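Local coordinates for protein lovastatin nonaketide synthase mokA (Monascus pilosus, PDB 6AD3) that builds the nonaketide precursor of lovastatin (monacolin K) in an iterative nine-step polyketide synthesis, and is represented by its condensation domain, at residues H292-K300 / P420-P429; N99-I110 / D198-R208. The protein carries 1 engineered substitution. All coordinates share one frame; numbering follows the deposited sequence.

Interaction 1. Residues H292-K300 / P420-P429; sequences HARQPNSWK and PGATAETAEP
R294 reaches across to A427 and P429. Its CB lies 4.1 Å from the CB of A427, and farther out CD passes 3.7 Å from the carbonyl O of the same alanine. A bend at chi3 (59°) then brings NE back onto that oxygen: R294 NE donates to A427 O over 2.7 Å at 162°, with the acceptor at the edge of the guanidinium, near its plane. P429 lies over one face, displaced toward the rim, with its backbone N and CA above the plane. NH2 adds a weak bond to A427 O and a weak one to a water that donates to E428 O. P296, rigid and without an N-H, packs its CG against A427 CB at 4.2 Å. The two loops then meet again at a type I' turn, N297 to K300, where S298 N donates to T423 O (2.9 Å) from above the carbonyl plane. T423 OG1 in turn accepts from the backbone N of E425 and T426, forming an ST turn and motif. A422 is small enough to set its CB over the six-membered ring of W299, 3.5 Å from the centroid. A second water accepts from W299 NE1 and donates to G421 O and E428 O. Outside the loops, D467 forms a salt bridge with R294, strand 301-307 follows the turn, and helix 80-91 packs on W299 and P420 through L88.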
# COMPACT_ATOMS: atom_id res chain seq x y z
N HIS A 292 3.96 3.62 -28.37
CA HIS A 292 3.77 2.21 -28.72
C HIS A 292 2.74 1.57 -27.83
O HIS A 292 2.41 2.10 -26.75
CB HIS A 292 5.08 1.44 -28.62
CG HIS A 292 5.98 1.93 -27.54
ND1 HIS A 292 7.19 2.54 -27.80
CD2 HIS A 292 5.80 2.01 -26.20
CE1 HIS A 292 7.75 2.91 -26.66
NE2 HIS A 292 6.92 2.61 -25.68
N ALA A 293 2.24 0.42 -28.27
CA ALA A 293 1.17 -0.26 -27.59
C ALA A 293 1.67 -0.60 -26.20
O ALA A 293 2.85 -0.86 -26.02
CB ALA A 293 0.79 -1.53 -28.35
N ARG A 294 0.77 -0.61 -25.24
CA ARG A 294 1.04 -1.15 -23.93
C ARG A 294 1.32 -2.65 -24.03
O ARG A 294 0.57 -3.37 -24.65
CB ARG A 294 -0.17 -0.88 -23.00
CG ARG A 294 -0.55 0.60 -22.91
CD ARG A 294 -1.82 0.83 -22.07
NE ARG A 294 -1.67 0.34 -20.71
CZ ARG A 294 -1.43 1.11 -19.66
NH1 ARG A 294 -1.29 2.40 -19.80
NH2 ARG A 294 -1.26 0.57 -18.48
N GLN A 295 2.48 -3.07 -23.53
CA GLN A 295 2.96 -4.43 -23.72
C GLN A 295 2.66 -5.30 -22.48
O GLN A 295 3.30 -5.11 -21.46
CB GLN A 295 4.49 -4.39 -23.95
CG GLN A 295 5.00 -5.32 -25.02
CD GLN A 295 4.37 -5.05 -26.37
OE1 GLN A 295 4.20 -3.90 -26.77
NE2 GLN A 295 3.95 -6.11 -27.04
N PRO A 296 1.77 -6.32 -22.61
CA PRO A 296 1.35 -7.13 -21.46
C PRO A 296 2.54 -7.69 -20.71
O PRO A 296 3.51 -8.15 -21.31
CB PRO A 296 0.50 -8.23 -22.09
CG PRO A 296 -0.07 -7.57 -23.31
CD PRO A 296 1.04 -6.71 -23.83
N ASN A 297 2.58 -7.42 -19.41
CA ASN A 297 3.73 -7.76 -18.58
C ASN A 297 3.34 -8.19 -17.16
O ASN A 297 4.15 -8.13 -16.26
CB ASN A 297 4.67 -6.54 -18.46
CG ASN A 297 5.86 -6.59 -19.41
OD1 ASN A 297 5.75 -6.18 -20.58
ND2 ASN A 297 7.02 -6.99 -18.89
N SER A 298 2.10 -8.66 -16.96
CA SER A 298 1.64 -9.08 -15.64
C SER A 298 1.96 -8.00 -14.58
O SER A 298 2.20 -8.32 -13.42
CB SER A 298 2.22 -10.44 -15.26
OG SER A 298 1.70 -11.43 -16.14
N TRP A 299 1.77 -6.74 -14.98
CA TRP A 299 1.87 -5.58 -14.08
C TRP A 299 3.26 -5.49 -13.46
O TRP A 299 3.45 -4.77 -12.47
CB TRP A 299 0.83 -5.66 -12.97
CG TRP A 299 -0.55 -5.58 -13.41
CD1 TRP A 299 -1.02 -5.23 -14.65
CD2 TRP A 299 -1.69 -5.84 -12.61
NE1 TRP A 299 -2.38 -5.39 -14.69
CE2 TRP A 299 -2.81 -5.79 -13.44
CE3 TRP A 299 -1.86 -6.17 -11.25
CZ2 TRP A 299 -4.09 -5.99 -12.96
CZ3 TRP A 299 -3.12 -6.38 -10.78
CH2 TRP A 299 -4.23 -6.32 -11.64
N LYS A 300 4.27 -5.98 -14.17
CA LYS A 300 5.63 -5.77 -13.73
C LYS A 300 5.97 -4.29 -13.71
O LYS A 300 5.55 -3.55 -14.61
CB LYS A 300 6.63 -6.51 -14.65
CG LYS A 300 8.07 -6.30 -14.21
CD LYS A 300 9.02 -7.17 -14.99
CE LYS A 300 9.29 -6.59 -16.37
NZ LYS A 300 10.72 -6.21 -16.56
N PRO A 420 -9.42 -5.78 -13.41
CA PRO A 420 -8.28 -5.85 -14.32
C PRO A 420 -7.45 -7.12 -14.12
O PRO A 420 -7.36 -7.64 -12.98
CB PRO A 420 -7.45 -4.62 -13.95
CG PRO A 420 -7.75 -4.39 -12.49
CD PRO A 420 -9.19 -4.85 -12.29
N GLY A 421 -6.82 -7.58 -15.19
CA GLY A 421 -6.09 -8.85 -15.17
C GLY A 421 -4.62 -8.67 -15.35
O GLY A 421 -4.18 -7.93 -16.26
N ALA A 422 -3.84 -9.24 -14.42
CA ALA A 422 -2.40 -9.21 -14.54
C ALA A 422 -1.94 -10.43 -15.33
O ALA A 422 -1.75 -11.51 -14.77
CB ALA A 422 -1.74 -9.18 -13.17
N THR A 423 -1.83 -10.28 -16.64
CA THR A 423 -1.54 -11.43 -17.51
C THR A 423 -0.44 -11.11 -18.55
O THR A 423 0.07 -9.96 -18.66
CB THR A 423 -2.81 -11.88 -18.26
OG1 THR A 423 -3.17 -10.87 -19.21
CG2 THR A 423 -3.98 -12.10 -17.32
N ALA A 424 -0.13 -12.11 -19.37
CA ALA A 424 0.75 -11.90 -20.51
C ALA A 424 -0.00 -11.55 -21.82
O ALA A 424 0.64 -11.39 -22.86
CB ALA A 424 1.62 -13.14 -20.73
N GLU A 425 -1.34 -11.47 -21.77
CA GLU A 425 -2.13 -11.17 -22.99
C GLU A 425 -2.88 -9.81 -22.98
O GLU A 425 -3.34 -9.36 -24.03
CB GLU A 425 -3.14 -12.29 -23.30
CG GLU A 425 -3.67 -13.04 -22.08
CD GLU A 425 -2.82 -14.25 -21.74
OE1 GLU A 425 -2.67 -14.55 -20.53
OE2 GLU A 425 -2.26 -14.87 -22.67
N THR A 426 -3.00 -9.17 -21.83
CA THR A 426 -3.57 -7.81 -21.77
C THR A 426 -2.68 -6.90 -20.94
O THR A 426 -2.01 -7.37 -20.03
CB THR A 426 -4.95 -7.83 -21.13
OG1 THR A 426 -5.46 -6.49 -21.04
CG2 THR A 426 -4.89 -8.43 -19.70
N ALA A 427 -2.72 -5.60 -21.20
CA ALA A 427 -2.09 -4.63 -20.30
C ALA A 427 -2.93 -3.34 -20.17
O ALA A 427 -2.39 -2.23 -20.06
CB ALA A 427 -0.71 -4.28 -20.78
N GLU A 428 -4.23 -3.54 -20.01
CA GLU A 428 -5.19 -2.44 -19.92
C GLU A 428 -4.86 -1.55 -18.73
O GLU A 428 -4.39 -2.04 -17.73
CB GLU A 428 -6.59 -3.01 -19.70
CG GLU A 428 -7.24 -3.50 -20.97
CD GLU A 428 -8.75 -3.33 -20.93
OE1 GLU A 428 -9.29 -2.67 -21.84
OE2 GLU A 428 -9.37 -3.76 -19.93
N PRO A 429 -5.05 -0.24 -18.88
CA PRO A 429 -4.96 0.62 -17.70
C PRO A 429 -5.90 0.17 -16.59
O PRO A 429 -6.96 -0.41 -16.83
CB PRO A 429 -5.34 2.01 -18.24
CG PRO A 429 -5.33 1.88 -19.72
CD PRO A 429 -5.64 0.46 -20.03
O HOH W 1 -1.96 -1.66 -16.42
O HOH W 2 -4.15 -4.87 -16.86

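Interaction 2. Residues N99-I110 / D198-R208; sequences NNTIGMFMTGSI and DEHLFVVAYHR
L201 and F105 form an apolar core on one face of the strand pair, where the leucine places CD1 over the middle of the phenylalanine ring, 3.6 Å from its centroid, in a CH-pi contact. With CG anti to the backbone N (chi1 175°), the L201 branch is directed across to that ring, and CD1 also settles 3.7 Å from the carbonyl carbon of G103, an approach eased by the absence of a side chain there. Next along this face T101 CG2 touches V203 CG1 at 3.6 Å, two beta-branched residues well suited to an extended chain. On the other face M106 bends at chi3 and lies beside F202, CE 3.9 Å from CB, while F220 of helix 213-227 packs against both. Strands 100-107 and 199-206 are antiparallel neighbours inside a mixed five-stranded sheet, with paired N-H...O bonds at N100-Y206, I102-V204, M104-F202 and M106-H200. Strand 453-460, from far along the chain, flanks the first strand. The second runs into H207 and R208, which probably correspond to the first two positions of the HHxxxDG motif of condensation domains, with arginine in place of the second histidine. Nearby, N100 sets CB over the Y206 ring, its amide turned only 13° from the ring plane. Y206 O accepts from N100 N and from N100 ND2 (3.1 Å), which arrive from opposite faces of the carbonyl plane; N100 OD1 accepts from E462 N. At the far end I110 CD1 sits over the H200 ring, whose ND1 bonds D192. A water joins H200 NE2, I110 N and D198 OD1. Alongside, T107 OG1 donates to E199 OE1 over 2.6 Å on the syn side of the carboxylate.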
# COMPACT_ATOMS: atom_id res chain seq x y z
N ASN A 99 2.27 -11.35 -3.56
CA ASN A 99 2.98 -11.48 -2.31
C ASN A 99 3.45 -10.10 -1.81
O ASN A 99 3.69 -9.18 -2.59
CB ASN A 99 4.22 -12.37 -2.46
CG ASN A 99 3.88 -13.85 -2.66
OD1 ASN A 99 2.73 -14.30 -2.62
ND2 ASN A 99 4.95 -14.64 -2.87
N ASN A 100 3.60 -9.99 -0.48
CA ASN A 100 4.16 -8.79 0.14
C ASN A 100 5.25 -9.19 1.11
O ASN A 100 5.07 -10.14 1.91
CB ASN A 100 3.08 -8.04 0.91
CG ASN A 100 1.88 -7.72 0.08
OD1 ASN A 100 1.85 -6.69 -0.60
ND2 ASN A 100 0.90 -8.63 0.05
N THR A 101 6.39 -8.53 1.03
CA THR A 101 7.56 -8.94 1.78
C THR A 101 8.37 -7.74 2.27
O THR A 101 8.83 -6.94 1.48
CB THR A 101 8.47 -9.86 0.93
OG1 THR A 101 7.69 -10.80 0.19
CG2 THR A 101 9.48 -10.61 1.80
N ILE A 102 8.45 -7.58 3.59
CA ILE A 102 9.07 -6.40 4.22
C ILE A 102 10.22 -6.88 5.09
O ILE A 102 10.00 -7.66 6.03
CB ILE A 102 8.07 -5.65 5.13
CG1 ILE A 102 6.79 -5.34 4.37
CG2 ILE A 102 8.71 -4.34 5.64
CD1 ILE A 102 6.98 -4.50 3.10
N GLY A 103 11.46 -6.46 4.74
CA GLY A 103 12.65 -6.87 5.49
C GLY A 103 13.26 -5.69 6.26
O GLY A 103 13.37 -4.60 5.72
N MET A 104 13.50 -5.86 7.54
CA MET A 104 14.12 -4.85 8.33
C MET A 104 15.49 -5.34 8.81
O MET A 104 15.59 -6.25 9.65
CB MET A 104 13.26 -4.47 9.51
CG MET A 104 13.80 -3.22 10.25
SD MET A 104 13.97 -1.67 9.27
CE MET A 104 12.27 -1.10 9.19
N PHE A 105 16.52 -4.69 8.30
CA PHE A 105 17.90 -4.92 8.78
C PHE A 105 18.04 -4.31 10.15
O PHE A 105 17.64 -3.16 10.37
CB PHE A 105 18.91 -4.28 7.82
CG PHE A 105 19.06 -5.00 6.54
CD1 PHE A 105 19.75 -6.18 6.48
CD2 PHE A 105 18.47 -4.50 5.38
CE1 PHE A 105 19.93 -6.83 5.27
CE2 PHE A 105 18.56 -5.20 4.20
CZ PHE A 105 19.37 -6.31 4.11
N MET A 106 18.57 -5.08 11.11
CA MET A 106 18.82 -4.57 12.44
C MET A 106 20.08 -5.14 13.02
O MET A 106 20.47 -6.26 12.70
CB MET A 106 17.63 -4.79 13.41
CG MET A 106 16.98 -6.16 13.43
SD MET A 106 15.27 -6.12 14.09
CE MET A 106 14.40 -5.41 12.74
N THR A 107 20.69 -4.37 13.92
CA THR A 107 22.00 -4.70 14.44
C THR A 107 21.94 -4.68 15.96
O THR A 107 21.56 -3.68 16.54
CB THR A 107 23.09 -3.72 13.98
OG1 THR A 107 23.18 -3.71 12.55
CG2 THR A 107 24.45 -4.13 14.55
N GLY A 108 22.25 -5.80 16.60
CA GLY A 108 22.18 -5.87 18.03
C GLY A 108 21.59 -7.16 18.51
O GLY A 108 20.97 -7.90 17.74
N SER A 109 21.75 -7.42 19.81
CA SER A 109 21.38 -8.71 20.36
C SER A 109 19.86 -8.99 20.36
O SER A 109 19.07 -8.25 20.95
CB SER A 109 21.95 -8.87 21.77
OG SER A 109 21.69 -10.18 22.23
N ILE A 110 19.48 -10.11 19.75
CA ILE A 110 18.14 -10.66 19.89
C ILE A 110 18.23 -12.13 20.19
O ILE A 110 18.76 -12.91 19.41
CB ILE A 110 17.34 -10.52 18.60
CG1 ILE A 110 17.32 -9.06 18.14
CG2 ILE A 110 15.92 -11.05 18.79
CD1 ILE A 110 16.60 -8.85 16.83
N ASP A 198 25.74 -10.28 15.86
CA ASP A 198 24.39 -9.76 16.14
C ASP A 198 23.87 -8.95 14.96
O ASP A 198 23.14 -8.00 15.15
CB ASP A 198 24.36 -8.90 17.41
CG ASP A 198 24.69 -9.69 18.67
OD1 ASP A 198 24.17 -10.80 18.86
OD2 ASP A 198 25.50 -9.21 19.43
N GLU A 199 24.09 -9.43 13.74
CA GLU A 199 23.37 -8.87 12.61
C GLU A 199 22.10 -9.67 12.30
O GLU A 199 22.07 -10.92 12.43
CB GLU A 199 24.23 -8.76 11.35
CG GLU A 199 25.44 -7.85 11.48
CD GLU A 199 25.11 -6.38 11.50
OE1 GLU A 199 23.91 -5.98 11.46
OE2 GLU A 199 26.06 -5.60 11.62
N HIS A 200 21.08 -8.95 11.81
CA HIS A 200 19.79 -9.53 11.48
C HIS A 200 19.20 -8.93 10.24
O HIS A 200 19.36 -7.74 10.00
CB HIS A 200 18.80 -9.26 12.61
CG HIS A 200 19.20 -9.86 13.90
ND1 HIS A 200 18.87 -11.15 14.25
CD2 HIS A 200 19.97 -9.38 14.91
CE1 HIS A 200 19.43 -11.44 15.41
NE2 HIS A 200 20.13 -10.40 15.81
N LEU A 201 18.35 -9.73 9.58
CA LEU A 201 17.31 -9.25 8.68
C LEU A 201 15.98 -9.92 9.06
O LEU A 201 15.82 -11.12 8.93
CB LEU A 201 17.69 -9.53 7.22
CG LEU A 201 16.63 -9.19 6.17
CD1 LEU A 201 16.36 -7.70 6.19
CD2 LEU A 201 17.07 -9.67 4.80
N PHE A 202 15.12 -9.15 9.70
CA PHE A 202 13.86 -9.67 10.20
C PHE A 202 12.79 -9.38 9.16
O PHE A 202 12.62 -8.23 8.75
CB PHE A 202 13.49 -8.97 11.50
CG PHE A 202 12.13 -9.34 12.02
CD1 PHE A 202 11.76 -10.65 12.10
CD2 PHE A 202 11.23 -8.37 12.36
CE1 PHE A 202 10.50 -11.01 12.53
CE2 PHE A 202 9.96 -8.71 12.82
CZ PHE A 202 9.57 -10.03 12.79
N VAL A 203 12.17 -10.43 8.65
CA VAL A 203 11.27 -10.32 7.53
C VAL A 203 9.86 -10.70 7.98
O VAL A 203 9.63 -11.80 8.54
CB VAL A 203 11.70 -11.25 6.35
CG1 VAL A 203 10.77 -11.08 5.13
CG2 VAL A 203 13.15 -10.97 5.94
N VAL A 204 8.91 -9.83 7.65
CA VAL A 204 7.52 -10.08 7.69
C VAL A 204 6.97 -10.16 6.27
O VAL A 204 7.03 -9.19 5.50
CB VAL A 204 6.77 -8.98 8.48
CG1 VAL A 204 5.27 -9.21 8.39
CG2 VAL A 204 7.23 -8.91 9.92
N ALA A 205 6.50 -11.34 5.89
CA ALA A 205 5.94 -11.55 4.61
C ALA A 205 4.50 -12.02 4.76
O ALA A 205 4.18 -12.78 5.66
CB ALA A 205 6.73 -12.55 3.83
N TYR A 206 3.64 -11.53 3.90
CA TYR A 206 2.21 -11.77 4.02
C TYR A 206 1.51 -11.88 2.69
O TYR A 206 1.77 -11.11 1.74
CB TYR A 206 1.52 -10.72 4.89
CG TYR A 206 1.71 -9.29 4.44
CD1 TYR A 206 2.83 -8.58 4.81
CD2 TYR A 206 0.68 -8.60 3.77
CE1 TYR A 206 2.97 -7.23 4.46
CE2 TYR A 206 0.80 -7.28 3.44
CZ TYR A 206 1.94 -6.60 3.76
OH TYR A 206 2.06 -5.29 3.43
N HIS A 207 0.60 -12.85 2.63
CA HIS A 207 -0.44 -12.85 1.63
C HIS A 207 -1.27 -11.60 1.80
O HIS A 207 -1.47 -11.12 2.91
CB HIS A 207 -1.30 -14.10 1.72
CG HIS A 207 -2.26 -14.26 0.59
ND1 HIS A 207 -1.99 -15.01 -0.54
CD2 HIS A 207 -3.49 -13.75 0.42
CE1 HIS A 207 -3.01 -14.92 -1.36
NE2 HIS A 207 -3.92 -14.15 -0.82
N ARG A 208 -1.78 -11.09 0.67
CA ARG A 208 -2.63 -9.89 0.66
C ARG A 208 -3.76 -9.96 1.68
O ARG A 208 -4.10 -8.96 2.26
CB ARG A 208 -3.20 -9.71 -0.73
CG ARG A 208 -4.28 -8.62 -0.90
CD ARG A 208 -3.72 -7.24 -0.90
NE ARG A 208 -3.28 -6.79 0.42
CZ ARG A 208 -2.63 -5.66 0.66
NH1 ARG A 208 -2.31 -4.86 -0.33
NH2 ARG A 208 -2.28 -5.32 1.89
O HOH W 3 21.58 -11.44 18.18

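Interaction 2 is a largely buried contact between two neighbouring strands of one sheet, whereas interaction 1 lies at the surface and joins two irregular loops. Their centres are 31 Å apart and their nearest atoms about 10 Å; they do not touch, and they use different elements. Interaction 2 closes along the chain before interaction 1 opens. The chemistry follows the setting. Regular backbone pairing holds 99-110 to 198-208, with apolar side chains filling both faces and polar groups gathered toward the ends. Loops 292-300 and 420-429 have no such repeat; they rely on one isolated backbone bond, individual side chains, prolines and two bridging waters, and they bury less surface, 622 against 1013 Å².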